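Metallo-beta-lactamase (Pseudomonas stutzeri, PDB 4ZEJ) probably hydrolyses beta-lactam antibiotics to substituted beta-amino acids, as a periplasmic class B metallo-beta-lactamase that carries two zinc ions in its active site. Local coordinates at residues A[104-107]-A[111-114]. Sequence-based numbering, arbitrary orientation.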
ATOM      1  N   LEU A 104      12.393  10.021  -2.916  1.00 31.85           N
ATOM      2  CA  LEU A 104      11.838  10.660  -1.723  1.00 31.59           C
ATOM      3  C   LEU A 104      12.343  10.037  -0.424  1.00 30.45           C
ATOM      4  O   LEU A 104      12.561  10.762   0.544  1.00 31.60           O
ATOM      5  CB  LEU A 104      10.301  10.670  -1.769  1.00 31.34           C
ATOM      6  CG  LEU A 104       9.728  11.678  -2.773  1.00 33.33           C
ATOM      7  CD1 LEU A 104       8.280  11.353  -3.120  1.00 33.47           C
ATOM      8  CD2 LEU A 104       9.845  13.106  -2.260  1.00 36.19           C
ATOM      9  N   LEU A 105      12.543   8.716  -0.402  1.00 29.23           N
ATOM     10  CA  LEU A 105      13.142   8.073   0.771  1.00 29.14           C
ATOM     11  C   LEU A 105      14.556   8.631   1.020  1.00 31.88           C
ATOM     12  O   LEU A 105      14.871   9.067   2.135  1.00 32.83           O
ATOM     13  CB  LEU A 105      13.174   6.553   0.625  1.00 28.22           C
ATOM     14  CG  LEU A 105      11.796   5.882   0.739  1.00 26.88           C
ATOM     15  CD1 LEU A 105      11.880   4.447   0.241  1.00 26.95           C
ATOM     16  CD2 LEU A 105      11.256   5.946   2.165  1.00 27.10           C
ATOM     17  N   LYS A 106      15.374   8.656  -0.023  1.00 33.68           N
ATOM     18  CA  LYS A 106      16.755   9.160   0.105  1.00 37.90           C
ATOM     19  C   LYS A 106      16.808  10.627   0.554  1.00 40.02           C
ATOM     20  O   LYS A 106      17.552  10.968   1.481  1.00 41.43           O
ATOM     21  CB  LYS A 106      17.524   8.948  -1.200  1.00 40.33           C
ATOM     22  CG  LYS A 106      17.812   7.486  -1.496  1.00 41.00           C
ATOM     23  CD  LYS A 106      18.582   7.307  -2.798  1.00 45.03           C
ATOM     24  CE  LYS A 106      18.003   6.179  -3.641  1.00 44.91           C
ATOM     25  NZ  LYS A 106      18.903   5.857  -4.788  1.00 49.41           N
ATOM     26  N   GLU A 107      15.992  11.474  -0.080  1.00 40.16           N
ATOM     27  CA  GLU A 107      15.881  12.901   0.258  1.00 42.86           C
ATOM     28  C   GLU A 107      15.549  13.125   1.734  1.00 42.45           C
ATOM     29  O   GLU A 107      16.036  14.079   2.338  1.00 45.23           O
ATOM     30  CB  GLU A 107      14.820  13.574  -0.640  1.00 44.09           C
ATOM     31  CG  GLU A 107      14.511  15.043  -0.348  1.00 48.41           C
ATOM     32  CD  GLU A 107      15.713  15.967  -0.499  1.00 53.57           C
ATOM     33  OE1 GLU A 107      16.556  15.705  -1.385  1.00 55.76           O
ATOM     34  OE2 GLU A 107      15.825  16.965   0.255  1.00 57.07           O
ATOM     35  N   GLU A 111      16.090   4.604   4.539  1.00 33.63           N
ATOM     36  CA  GLU A 111      16.604   3.453   3.821  1.00 34.80           C
ATOM     37  C   GLU A 111      15.765   3.220   2.556  1.00 31.81           C
ATOM     38  O   GLU A 111      14.556   3.099   2.660  1.00 30.60           O
ATOM     39  CB  GLU A 111      16.519   2.239   4.740  1.00 38.00           C
ATOM     40  CG  GLU A 111      17.504   1.164   4.424  1.00 42.69           C
ATOM     41  CD  GLU A 111      18.933   1.630   4.626  1.00 45.83           C
ATOM     42  OE1 GLU A 111      19.641   1.745   3.612  1.00 47.85           O
ATOM     43  OE2 GLU A 111      19.330   1.913   5.780  1.00 49.31           O
ATOM     44  N   PRO A 112      16.392   3.206   1.362  1.00 34.69           N
ATOM     45  CA  PRO A 112      15.618   2.990   0.139  1.00 33.48           C
ATOM     46  C   PRO A 112      15.382   1.509  -0.107  1.00 32.18           C
ATOM     47  O   PRO A 112      16.065   0.660   0.476  1.00 32.12           O
ATOM     48  CB  PRO A 112      16.515   3.582  -0.953  1.00 35.44           C
ATOM     49  CG  PRO A 112      17.892   3.386  -0.435  1.00 37.18           C
ATOM     50  CD  PRO A 112      17.809   3.502   1.063  1.00 36.68           C
ATOM     51  N   ALA A 113      14.420   1.203  -0.972  1.00 31.16           N
ATOM     52  CA  ALA A 113      14.213  -0.171  -1.420  1.00 31.22           C
ATOM     53  C   ALA A 113      15.436  -0.612  -2.239  1.00 33.34           C
ATOM     54  O   ALA A 113      16.113   0.217  -2.837  1.00 34.22           O
ATOM     55  CB  ALA A 113      12.936  -0.287  -2.243  1.00 30.30           C
ATOM     56  N   LYS A 114      15.738  -1.904  -2.217  1.00 34.55           N
ATOM     57  CA  LYS A 114      16.919  -2.425  -2.924  1.00 37.45           C
ATOM     58  C   LYS A 114      16.758  -2.322  -4.440  1.00 38.61           C
ATOM     59  O   LYS A 114      17.737  -2.094  -5.154  1.00 40.47           O
ATOM     60  CB  LYS A 114      17.227  -3.868  -2.517  1.00 38.90           C
ATOM     61  CG  LYS A 114      18.389  -4.488  -3.288  1.00 42.31           C
ATOM     62  CD  LYS A 114      18.780  -5.863  -2.782  1.00 44.28           C
ATOM     63  CE  LYS A 114      19.889  -6.449  -3.639  1.00 48.06           C
ATOM     64  NZ  LYS A 114      19.820  -7.933  -3.674  1.00 50.06           N
TER
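L105, on the last turn of helix 99-107, faces P112 in the returning loop at a CA-CA distance of 5.7 Å, and no hydrogen bond joins the two backbones here. L105 points at the loop and touches it through one methyl: CD1 lies 3.9 Å from the carbonyl O of E111 and 4.0 Å from CA of P112, an apolar branch laid along main-chain atoms. The K106 and P112 side chains cross at about a right angle and meet at CB of the proline, which sits 4.0 Å from the lysine CE and 4.1 Å from its CG; the bend at chi3 (-135°) helps bring CE to the same carbon that CG already touches. L105 is buried, whereas K106 remains exposed. The loop is also fastened from outside this pair: the N of A113 bonds OD1 of N102, earlier on the same helix, and the O of P112 accepts from ND2 of N89. The contact lies in the beta-alpha-beta crossover that links parallel strands 95-98 and 115-117 through helix 99-107, where the helix end meets the returning loop, with A113 resting on strand 95-98 and E111 against helix 85-90.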